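Long-range contacts in peroxisomal membrane protein LPX1 (Saccharomyces cerevisiae, PDB 2Y6U), which hydrolyses acyl esters in the peroxisome, with acyl esterase, triacylglycerol lipase and phospholipase A activity: residues Thr110-Ile115 with His144-Phe149; Ala137-Ile142 with Pro159-Leu164; Gln150-Asp155 with Lys281-Arg286; His163-Ile168 with Lys285-Ile290. All blocks are in the same frame, centred on the assembly; numbering follows the deposited sequence. Where two conformers were deposited one is given.

The four contacts follow one part of an alpha/beta-hydrolase core. Contacts 2 and 4 lie on either side of strand 164-168, which strand 137-144 and strand 286-292 flank in the sheet; their centres are about 10 Å apart and they share His-163 and Leu-164. Contacts 1 and 3 use successive turns of helix 146-157, centres about 14 Å apart. Lys-285 ties contact 3 to contact 2, its NZ lying 2.6 Å from Phe-162 O and 2.7 Å from Pro-159 O. Ser-145, the probable nucleophile in a GxSxG elbow, belongs to contact 1 and reaches contact 4 from Ser-145 N to Ile-168 O at 3.1 Å.

Contact 1 of 4, residues Thr110-Ile115 with His144-Phe149; sequences TNFNWI and HSMGGF
With CG anti to the backbone N in Met-146 (chi1 178°) and anti to the carbonyl carbon in Trp-114 (chi1 -67°), Met-146 CG is set over one face of the indole. It stands above the centre of the Trp-114 six-membered ring, 3.6 Å from its centroid, a CH-pi contact. The sulfur makes two Met-aromatic contacts, over the five-membered ring and in plane at the edge of the Phe-112 ring, where Met-146 SD is 3.6 Å from Phe-112 CE2. Beyond, Trp-114 turns an edge to the face of Phe-149 in a T-shaped pair with planes at 87°. Its CE3 comes within 3.5 Å of Phe-149 CG, toward the ring's rim, while Ile-115 CG1 sits at the Phe-149 edge, 3.9 Å from CE1. Asn-113 caps helix 114-125 through a weak bond from Ile-115 N to its OD1. Ser-145, with positive phi, stands in the tight turn between strand 137-144 and helix 146-157, consistent with the nucleophile elbow of alpha/beta hydrolases. The cluster joins the first turns of helices 114-125 and 146-157, with Phe-272 against both Trp-114 and Phe-149 and helix 273-279 touching Ile-115 and Phe-149.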
# COMPACT_ATOMS: atom_id res chain seq x y z
N THR A 110 -18.26 12.25 2.63
CA THR A 110 -19.24 11.28 2.12
C THR A 110 -18.57 10.06 1.44
O THR A 110 -19.22 9.04 1.23
CB THR A 110 -20.16 11.93 1.15
OG1 THR A 110 -19.37 12.49 0.09
CG2 THR A 110 -20.93 13.08 1.89
N ASN A 111 -17.28 10.12 1.21
CA ASN A 111 -16.67 9.05 0.43
C ASN A 111 -15.87 8.11 1.38
O ASN A 111 -14.71 8.37 1.61
CB ASN A 111 -15.82 9.71 -0.68
CG ASN A 111 -15.12 8.66 -1.71
OD1 ASN A 111 -15.33 7.51 -1.57
ND2 ASN A 111 -14.45 9.16 -2.78
N PHE A 112 -16.46 7.02 1.86
CA PHE A 112 -15.69 6.06 2.60
C PHE A 112 -15.31 4.87 1.70
O PHE A 112 -16.16 4.06 1.26
CB PHE A 112 -16.45 5.60 3.84
CG PHE A 112 -15.75 4.55 4.59
CD1 PHE A 112 -14.50 4.77 5.12
CD2 PHE A 112 -16.30 3.30 4.69
CE1 PHE A 112 -13.82 3.75 5.76
CE2 PHE A 112 -15.66 2.32 5.43
CZ PHE A 112 -14.47 2.49 5.91
N ASN A 113 -14.02 4.83 1.34
CA ASN A 113 -13.52 3.90 0.34
C ASN A 113 -12.90 2.75 1.17
O ASN A 113 -11.95 2.94 1.98
CB ASN A 113 -12.48 4.63 -0.54
CG ASN A 113 -11.80 3.72 -1.52
OD1 ASN A 113 -11.19 2.70 -1.08
ND2 ASN A 113 -11.79 4.07 -2.81
N TRP A 114 -13.38 1.53 1.00
CA TRP A 114 -12.98 0.46 1.93
C TRP A 114 -11.50 0.13 1.74
O TRP A 114 -10.89 -0.43 2.68
CB TRP A 114 -13.81 -0.80 1.71
CG TRP A 114 -15.24 -0.69 2.04
CD1 TRP A 114 -15.92 0.42 2.51
CD2 TRP A 114 -16.17 -1.73 2.00
NE1 TRP A 114 -17.25 0.14 2.65
CE2 TRP A 114 -17.43 -1.19 2.44
CE3 TRP A 114 -16.11 -3.07 1.61
CZ2 TRP A 114 -18.57 -1.96 2.48
CZ3 TRP A 114 -17.19 -3.85 1.74
CH2 TRP A 114 -18.48 -3.27 2.10
N ILE A 115 -10.94 0.43 0.56
CA ILE A 115 -9.51 0.21 0.29
C ILE A 115 -8.65 1.18 1.13
O ILE A 115 -7.60 0.81 1.66
CB ILE A 115 -9.15 0.21 -1.14
CG1 ILE A 115 -9.96 -0.85 -1.95
CG2 ILE A 115 -7.58 -0.09 -1.30
CD1 ILE A 115 -9.82 -0.77 -3.43
N HIS A 144 -15.12 -9.64 9.29
CA HIS A 144 -16.55 -9.80 8.92
C HIS A 144 -16.99 -8.76 7.84
O HIS A 144 -16.79 -7.58 8.03
CB HIS A 144 -17.37 -9.64 10.20
CG HIS A 144 -18.83 -9.72 9.96
ND1 HIS A 144 -19.69 -8.69 10.24
CD2 HIS A 144 -19.57 -10.68 9.39
CE1 HIS A 144 -20.92 -9.03 9.88
NE2 HIS A 144 -20.90 -10.26 9.40
N SER A 145 -17.73 -9.15 6.81
CA SER A 145 -18.56 -8.14 5.95
C SER A 145 -17.59 -7.21 5.27
O SER A 145 -16.67 -7.70 4.56
CB SER A 145 -19.74 -7.46 6.76
OG SER A 145 -20.01 -6.05 6.59
N MET A 146 -17.69 -5.90 5.48
CA MET A 146 -16.63 -4.98 5.06
C MET A 146 -15.21 -5.40 5.46
O MET A 146 -14.26 -5.27 4.65
CB MET A 146 -16.95 -3.61 5.69
CG MET A 146 -16.03 -2.56 5.45
SD MET A 146 -16.47 -1.04 6.46
CE MET A 146 -16.24 -1.46 8.01
N GLY A 147 -15.06 -5.92 6.68
CA GLY A 147 -13.78 -6.34 7.22
C GLY A 147 -13.18 -7.50 6.45
O GLY A 147 -11.97 -7.63 6.34
N GLY A 148 -14.04 -8.32 5.89
CA GLY A 148 -13.61 -9.44 5.04
C GLY A 148 -13.08 -8.91 3.74
O GLY A 148 -12.04 -9.39 3.25
N PHE A 149 -13.85 -8.03 3.11
CA PHE A 149 -13.30 -7.31 1.92
C PHE A 149 -11.89 -6.77 2.29
O PHE A 149 -10.93 -6.87 1.48
CB PHE A 149 -14.25 -6.19 1.52
CG PHE A 149 -13.82 -5.38 0.33
CD1 PHE A 149 -12.78 -4.43 0.46
CD2 PHE A 149 -14.45 -5.53 -0.90
CE1 PHE A 149 -12.42 -3.65 -0.65
CE2 PHE A 149 -14.11 -4.76 -1.99
CZ PHE A 149 -13.08 -3.81 -1.88

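Contact 2 of 4, residues Ala137-Ile142 with Pro159-Leu164; sequences ALNVVI and PNLFHL
The Phe-162 ring is held between Val-141 and Leu-161: Val-141 CB lies over its centre, 3.6 Å from the centroid, and Leu-161 CD2 covers the opposite face nearer the rim. The His-163 ring takes Leu-138 CD2 over the centre of one face, 3.7 Å from its centroid, and Asn-139 N in plane at its edge. Both rings belong to the turn that closes a beta-alpha-beta unit of the alpha/beta-hydrolase sheet, in which the chain leaves strand 137-144, runs through helix 146-157 and returns as the parallel neighbour 164-168. The strands pair at Val-140 and Leu-164, whose side chains lie side by side and point the same way, and Val-141 N donates to Leu-164 O at 3.1 Å. One step earlier the turn is gripped around Asn-139. Its backbone N-H points almost straight at His-163 ND1 (2.9 Å, 171°), which would place the ring proton on NE2 if the histidine is neutral, and its carbonyl O receives His-163 N at 2.8 Å. Asn-54 ND2 on strand 51-58 holds Asn-139 OD1, so the amide is fixed from both ends. Leu-161 also packs on Pro-18 of the second subunit. Chi1 of Asn-139 (-62°, CG anti to the carbonyl carbon) directs CG toward the Leu-161 carbonyl. Asn-139 ND2 donates to Leu-161 O, which lies in the plane of the amide, at 3.0 Å.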
# COMPACT_ATOMS: atom_id res chain seq x y z
N ALA A 137 6.81 -15.11 13.97
CA ALA A 137 5.44 -14.72 14.13
C ALA A 137 4.64 -15.36 13.00
O ALA A 137 5.18 -15.66 11.91
CB ALA A 137 5.34 -13.24 14.04
N LEU A 138 3.38 -15.60 13.28
CA LEU A 138 2.40 -15.88 12.26
C LEU A 138 1.21 -14.95 12.52
O LEU A 138 0.76 -14.83 13.62
CB LEU A 138 1.92 -17.32 12.31
CG LEU A 138 2.97 -18.38 11.85
CD1 LEU A 138 2.48 -19.85 12.08
CD2 LEU A 138 3.45 -18.21 10.31
N ASN A 139 0.78 -14.29 11.45
CA ASN A 139 -0.20 -13.28 11.59
C ASN A 139 -1.45 -13.70 10.88
O ASN A 139 -1.38 -14.14 9.71
CB ASN A 139 0.34 -12.03 10.94
CG ASN A 139 1.64 -11.48 11.60
OD1 ASN A 139 1.81 -11.53 12.82
ND2 ASN A 139 2.62 -11.09 10.75
N VAL A 140 -2.57 -13.47 11.52
CA VAL A 140 -3.87 -13.91 11.00
C VAL A 140 -4.81 -12.72 10.99
O VAL A 140 -4.81 -11.95 11.95
CB VAL A 140 -4.48 -14.94 11.94
CG1 VAL A 140 -5.93 -15.43 11.37
CG2 VAL A 140 -3.49 -16.07 12.25
N VAL A 141 -5.51 -12.50 9.88
CA VAL A 141 -6.52 -11.42 9.80
C VAL A 141 -7.86 -12.08 9.70
O VAL A 141 -8.00 -13.03 8.97
CB VAL A 141 -6.27 -10.43 8.64
CG1 VAL A 141 -6.21 -11.16 7.27
CG2 VAL A 141 -7.31 -9.22 8.65
N ILE A 142 -8.79 -11.60 10.51
CA ILE A 142 -10.11 -12.12 10.60
C ILE A 142 -11.06 -10.94 10.34
O ILE A 142 -11.04 -9.91 11.04
CB ILE A 142 -10.44 -12.78 11.96
CG1 ILE A 142 -9.38 -13.80 12.39
CG2 ILE A 142 -11.93 -13.32 11.94
CD1 ILE A 142 -8.25 -13.22 13.25
N PRO A 159 1.38 -8.19 0.56
CA PRO A 159 1.20 -9.58 0.64
C PRO A 159 2.23 -10.29 1.56
O PRO A 159 2.26 -11.54 1.63
CB PRO A 159 1.40 -10.01 -0.85
CG PRO A 159 2.40 -9.13 -1.36
CD PRO A 159 1.96 -7.82 -0.73
N ASN A 160 3.00 -9.56 2.34
CA ASN A 160 4.01 -10.21 3.16
C ASN A 160 3.65 -10.16 4.63
O ASN A 160 4.45 -10.50 5.47
CB ASN A 160 5.31 -9.50 2.88
CG ASN A 160 5.66 -9.51 1.45
OD1 ASN A 160 5.89 -10.58 0.90
ND2 ASN A 160 5.75 -8.28 0.80
N LEU A 161 2.44 -9.72 4.97
CA LEU A 161 2.06 -9.54 6.35
C LEU A 161 1.23 -10.72 6.87
O LEU A 161 1.62 -11.27 7.88
CB LEU A 161 1.31 -8.26 6.59
CG LEU A 161 0.88 -7.83 8.04
CD1 LEU A 161 2.10 -7.62 8.87
CD2 LEU A 161 -0.08 -6.56 7.92
N PHE A 162 0.05 -10.98 6.34
CA PHE A 162 -0.81 -12.01 6.92
C PHE A 162 -0.54 -13.38 6.28
O PHE A 162 -0.53 -13.51 5.07
CB PHE A 162 -2.30 -11.58 6.84
CG PHE A 162 -2.59 -10.37 7.62
CD1 PHE A 162 -2.55 -10.37 8.98
CD2 PHE A 162 -3.03 -9.22 6.98
CE1 PHE A 162 -2.78 -9.19 9.69
CE2 PHE A 162 -3.31 -8.06 7.71
CZ PHE A 162 -3.19 -8.06 9.05
N HIS A 163 -0.42 -14.40 7.10
CA HIS A 163 -0.19 -15.73 6.61
C HIS A 163 -1.51 -16.50 6.40
O HIS A 163 -1.50 -17.49 5.72
CB HIS A 163 0.65 -16.46 7.66
CG HIS A 163 1.96 -15.80 7.92
ND1 HIS A 163 2.13 -14.89 8.95
CD2 HIS A 163 3.14 -15.83 7.23
CE1 HIS A 163 3.38 -14.42 8.90
NE2 HIS A 163 4.01 -14.97 7.86
N LEU A 164 -2.54 -16.12 7.12
CA LEU A 164 -3.84 -16.82 7.12
C LEU A 164 -4.94 -15.75 7.14
O LEU A 164 -4.87 -14.77 7.94
CB LEU A 164 -3.93 -17.70 8.36
CG LEU A 164 -5.28 -18.39 8.58
CD1 LEU A 164 -5.51 -19.42 7.41
CD2 LEU A 164 -5.26 -19.12 9.94

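Contact 3 of 4, residues Gln150-Asp155 with Lys281-Arg286; sequences QALACD and KFVRKR
Asp-155 and Lys-285 form a salt bridge in which Asp-155 OD1 receives Lys-285 NZ at 2.8 Å through its syn lone pair. Two conformers of Lys-285 were modelled; in the one described, the chain is bent at chi2 and chi4, and NZ also donates to the carbonyls of Pro-159 and Phe-162, so three acceptors surround the ammonium. The other carboxylate oxygen, OD2, is served by water. One water lies 2.6 Å from Asp-155 OD2 and accepts Arg-284 N at 2.8 Å; a second lies 2.8 Å from Asp-155 OD2 and equally far from Phe-282 O. The buried carboxylate is thus linked through the two waters to backbone polar groups of the 281-286 loop, and the nearby ammonium would favour its charged state. An alanine in place of Asp-155 would probably leave Lys-285 NZ with carbonyl partners but no counter-charge, and the two waters without the oxygen they share. Val-283 packs its methyls beside OD2 and, one turn back, crosses Leu-152 at about a right angle, with Leu-152 CD2 4.1 Å from Val-283 CG1. The arrangement joins the helix after the probable nucleophile elbow to the loop entering a later parallel strand, as expected of an alpha/beta-hydrolase sheet flanked by helices.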
# COMPACT_ATOMS: atom_id res chain seq x y z
N GLN A 150 -11.80 -6.06 3.42
CA GLN A 150 -10.55 -5.40 3.81
C GLN A 150 -9.41 -6.32 4.11
O GLN A 150 -8.31 -6.01 3.75
CB GLN A 150 -10.80 -4.41 4.94
CG GLN A 150 -11.72 -3.27 4.48
CD GLN A 150 -12.07 -2.34 5.61
OE1 GLN A 150 -12.39 -2.79 6.71
NE2 GLN A 150 -12.08 -1.06 5.34
N ALA A 151 -9.72 -7.51 4.63
CA ALA A 151 -8.70 -8.55 4.82
C ALA A 151 -8.04 -8.91 3.49
O ALA A 151 -6.84 -9.02 3.41
CB ALA A 151 -9.30 -9.81 5.50
N LEU A 152 -8.86 -9.21 2.49
CA LEU A 152 -8.38 -9.46 1.14
C LEU A 152 -7.56 -8.30 0.55
O LEU A 152 -6.46 -8.50 0.03
CB LEU A 152 -9.56 -9.78 0.20
CG LEU A 152 -10.28 -11.08 0.43
CD1 LEU A 152 -11.69 -11.12 -0.30
CD2 LEU A 152 -9.36 -12.27 -0.04
N ALA A 153 -8.06 -7.08 0.73
CA ALA A 153 -7.37 -5.92 0.21
C ALA A 153 -6.03 -5.69 0.90
O ALA A 153 -5.08 -5.29 0.25
CB ALA A 153 -8.26 -4.64 0.28
N CYS A 154 -5.98 -5.98 2.20
CA CYS A 154 -4.70 -5.95 2.91
C CYS A 154 -3.68 -6.81 2.25
O CYS A 154 -2.53 -6.36 2.04
CB CYS A 154 -4.84 -6.43 4.37
SG CYS A 154 -5.61 -5.12 5.43
N ASP A 155 -4.04 -8.01 1.93
CA ASP A 155 -3.05 -8.93 1.29
C ASP A 155 -2.66 -8.45 -0.08
O ASP A 155 -1.46 -8.55 -0.47
CB ASP A 155 -3.56 -10.36 1.26
CG ASP A 155 -2.45 -11.35 0.86
OD1 ASP A 155 -1.57 -11.56 1.74
OD2 ASP A 155 -2.40 -11.78 -0.33
N LYS A 281 -7.20 -12.90 -7.39
CA LYS A 281 -6.33 -13.89 -8.00
C LYS A 281 -4.86 -13.83 -7.46
O LYS A 281 -4.15 -14.84 -7.60
CB LYS A 281 -6.35 -13.85 -9.51
CG LYS A 281 -5.76 -12.57 -10.15
CD LYS A 281 -5.85 -12.46 -11.65
CE LYS A 281 -5.17 -11.19 -12.11
NZ LYS A 281 -5.39 -10.92 -13.54
N PHE A 282 -4.45 -12.69 -6.88
CA PHE A 282 -3.09 -12.55 -6.35
C PHE A 282 -2.98 -12.98 -4.90
O PHE A 282 -1.89 -13.02 -4.34
CB PHE A 282 -2.59 -11.12 -6.55
CG PHE A 282 -2.30 -10.82 -7.98
CD1 PHE A 282 -1.31 -11.52 -8.67
CD2 PHE A 282 -3.05 -9.90 -8.69
CE1 PHE A 282 -0.99 -11.17 -9.96
CE2 PHE A 282 -2.79 -9.61 -9.98
CZ PHE A 282 -1.78 -10.25 -10.66
N VAL A 283 -4.14 -13.28 -4.27
CA VAL A 283 -4.18 -13.63 -2.85
C VAL A 283 -3.89 -15.15 -2.76
O VAL A 283 -4.75 -15.97 -3.06
CB VAL A 283 -5.52 -13.29 -2.19
CG1 VAL A 283 -5.61 -13.85 -0.73
CG2 VAL A 283 -5.71 -11.71 -2.24
N ARG A 284 -2.66 -15.46 -2.41
CA ARG A 284 -2.14 -16.86 -2.49
C ARG A 284 -2.23 -17.55 -1.14
O ARG A 284 -2.06 -18.79 -1.06
CB ARG A 284 -0.69 -16.86 -2.90
CG ARG A 284 -0.45 -16.31 -4.22
CD ARG A 284 1.00 -16.58 -4.43
NE ARG A 284 1.60 -15.72 -5.40
CZ ARG A 284 2.83 -15.91 -5.86
NH1 ARG A 284 3.58 -16.91 -5.38
NH2 ARG A 284 3.32 -15.08 -6.78
N LYS A 285 -2.59 -16.82 -0.11
CA LYS A 285 -2.63 -17.33 1.24
C LYS A 285 -3.79 -18.26 1.48
O LYS A 285 -4.85 -18.09 0.92
CB LYS A 285 -2.79 -16.15 2.24
CG LYS A 285 -1.78 -15.07 2.10
CD LYS A 285 -0.31 -15.53 2.32
CE LYS A 285 0.70 -14.43 1.98
NZ LYS A 285 0.45 -13.19 2.73
N ARG A 286 -3.61 -19.19 2.39
CA ARG A 286 -4.73 -19.94 2.88
C ARG A 286 -5.81 -18.99 3.37
O ARG A 286 -5.54 -18.14 4.21
CB ARG A 286 -4.23 -20.77 4.06
CG ARG A 286 -5.36 -21.52 4.74
CD ARG A 286 -5.57 -22.73 4.05
NE ARG A 286 -6.38 -23.80 4.70
CZ ARG A 286 -7.12 -24.68 4.00
NH1 ARG A 286 -7.24 -24.63 2.65
NH2 ARG A 286 -7.79 -25.63 4.67
O HOH W 1 -0.81 -13.66 -1.27
O HOH W 2 -1.73 -10.66 -2.77

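Contact 4 of 4, residues His163-Ile168 with Lys285-Ile290; sequences HLLILI and KRTIHI
Leu-164 and Arg-286 lie side by side, pointing the same way, and the leucine tip presses on the aliphatic stem of the arginine, with Leu-164 CD1 3.4 Å from Arg-286 CG. The guanidinium leads away to Asn-312. Next on this face, Ile-288 CG1 rests against both Leu-164 CD1 and Ile-166 CG1, each 4.2 Å from it. Further along, Ile-290 extends with CD1 anti to CA (chi2 177°), and this methyl crosses obliquely onto Ile-166 CG2 at 3.7 Å. Helix 330-347 covers this face through Leu-164, Ile-168 and Ile-288. Between the faces, the backbones run parallel, 15° apart, as neighbouring strands of the central alpha/beta-hydrolase sheet. Four bonds zip them together: Leu-165 N to Arg-286 O, Ile-288 N to Leu-165 O, Leu-167 N to Ile-288 O and Ile-290 N to Leu-167 O, the last at 2.7 Å. On the other face, which helix 146-157 meets through Leu-152, Thr-287 nests between Leu-165 and Leu-167. Its CG2 touches Leu-167 CD1 at 3.5 Å, while its OG1 lies near Leu-165 CB and donates to Lys-285 O from above the carbonyl plane. An alanine in place of Thr-287 would probably open a gap beside Leu-167 CD1 and leave Lys-285 O without that hydroxyl. Leu-165 CD1 leans on the start of the Lys-285 chain, 4.0 Å from Lys-285 CB. Ahead of the paired region, at the N-terminal side of both strands, a water donates to His-163 O and accepts Arg-286 N at 2.9 Å.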
# COMPACT_ATOMS: atom_id res chain seq x y z
N HIS A 163 -0.42 -14.40 7.10
CA HIS A 163 -0.19 -15.73 6.61
C HIS A 163 -1.51 -16.50 6.40
O HIS A 163 -1.50 -17.49 5.72
CB HIS A 163 0.65 -16.46 7.66
CG HIS A 163 1.96 -15.80 7.92
ND1 HIS A 163 2.13 -14.89 8.95
CD2 HIS A 163 3.14 -15.83 7.23
CE1 HIS A 163 3.38 -14.42 8.90
NE2 HIS A 163 4.01 -14.97 7.86
N LEU A 164 -2.54 -16.12 7.12
CA LEU A 164 -3.84 -16.82 7.12
C LEU A 164 -4.94 -15.75 7.14
O LEU A 164 -4.87 -14.77 7.94
CB LEU A 164 -3.93 -17.70 8.36
CG LEU A 164 -5.28 -18.39 8.58
CD1 LEU A 164 -5.51 -19.42 7.41
CD2 LEU A 164 -5.26 -19.12 9.94
N LEU A 165 -5.93 -15.87 6.25
CA LEU A 165 -7.09 -14.97 6.17
C LEU A 165 -8.30 -15.75 6.56
O LEU A 165 -8.48 -16.92 6.09
CB LEU A 165 -7.27 -14.47 4.74
CG LEU A 165 -6.40 -13.29 4.31
CD1 LEU A 165 -4.87 -13.51 4.34
CD2 LEU A 165 -6.95 -12.86 2.93
N ILE A 166 -9.14 -15.20 7.42
CA ILE A 166 -10.38 -15.81 7.81
C ILE A 166 -11.47 -14.76 7.53
O ILE A 166 -11.50 -13.67 8.12
CB ILE A 166 -10.42 -16.22 9.28
CG1 ILE A 166 -9.23 -17.16 9.60
CG2 ILE A 166 -11.83 -16.85 9.58
CD1 ILE A 166 -9.18 -17.67 11.04
N LEU A 167 -12.31 -15.04 6.57
CA LEU A 167 -13.32 -14.13 6.11
C LEU A 167 -14.67 -14.64 6.54
O LEU A 167 -15.08 -15.75 6.15
CB LEU A 167 -13.24 -14.07 4.56
CG LEU A 167 -11.88 -13.93 3.91
CD1 LEU A 167 -12.03 -13.92 2.37
CD2 LEU A 167 -11.15 -12.66 4.36
N ILE A 168 -15.40 -13.85 7.33
CA ILE A 168 -16.69 -14.29 7.83
C ILE A 168 -17.69 -13.45 7.03
O ILE A 168 -17.76 -12.23 7.19
CB ILE A 168 -16.85 -14.06 9.30
CG1 ILE A 168 -15.71 -14.75 10.13
CG2 ILE A 168 -18.30 -14.54 9.76
CD1 ILE A 168 -15.54 -14.12 11.56
N LYS A 285 -2.59 -16.82 -0.11
CA LYS A 285 -2.63 -17.33 1.24
C LYS A 285 -3.79 -18.26 1.48
O LYS A 285 -4.85 -18.09 0.92
CB LYS A 285 -2.79 -16.15 2.24
CG LYS A 285 -1.78 -15.07 2.10
CD LYS A 285 -0.31 -15.53 2.32
CE LYS A 285 0.70 -14.43 1.98
NZ LYS A 285 0.45 -13.19 2.73
N ARG A 286 -3.61 -19.19 2.39
CA ARG A 286 -4.73 -19.94 2.88
C ARG A 286 -5.81 -18.99 3.37
O ARG A 286 -5.54 -18.14 4.21
CB ARG A 286 -4.23 -20.77 4.06
CG ARG A 286 -5.36 -21.52 4.74
CD ARG A 286 -5.57 -22.73 4.05
NE ARG A 286 -6.38 -23.80 4.70
CZ ARG A 286 -7.12 -24.68 4.00
NH1 ARG A 286 -7.24 -24.63 2.65
NH2 ARG A 286 -7.79 -25.63 4.67
N THR A 287 -7.02 -19.16 2.86
CA THR A 287 -8.15 -18.31 3.14
C THR A 287 -9.35 -19.16 3.50
O THR A 287 -9.80 -20.14 2.73
CB THR A 287 -8.42 -17.46 1.89
OG1 THR A 287 -7.27 -16.70 1.57
CG2 THR A 287 -9.63 -16.51 2.15
N ILE A 288 -9.83 -18.96 4.70
CA ILE A 288 -11.01 -19.62 5.21
C ILE A 288 -12.20 -18.70 4.99
O ILE A 288 -12.15 -17.52 5.37
CB ILE A 288 -10.87 -19.84 6.72
CG1 ILE A 288 -9.54 -20.48 7.08
CG2 ILE A 288 -12.07 -20.59 7.26
CD1 ILE A 288 -9.18 -21.87 6.30
N HIS A 289 -13.30 -19.22 4.46
CA HIS A 289 -14.46 -18.45 4.18
C HIS A 289 -15.55 -19.06 5.00
O HIS A 289 -15.88 -20.23 4.84
CB HIS A 289 -14.72 -18.57 2.69
CG HIS A 289 -15.85 -17.74 2.18
ND1 HIS A 289 -16.29 -17.87 0.88
CD2 HIS A 289 -16.63 -16.80 2.77
CE1 HIS A 289 -17.28 -17.03 0.69
NE2 HIS A 289 -17.49 -16.34 1.81
N ILE A 290 -16.04 -18.32 5.99
CA ILE A 290 -17.05 -18.80 6.90
C ILE A 290 -18.33 -18.09 6.50
O ILE A 290 -18.39 -16.85 6.42
CB ILE A 290 -16.71 -18.50 8.35
CG1 ILE A 290 -15.37 -19.16 8.73
CG2 ILE A 290 -17.90 -18.97 9.33
CD1 ILE A 290 -14.84 -18.91 10.14
O HOH W 3 -1.03 -19.23 3.69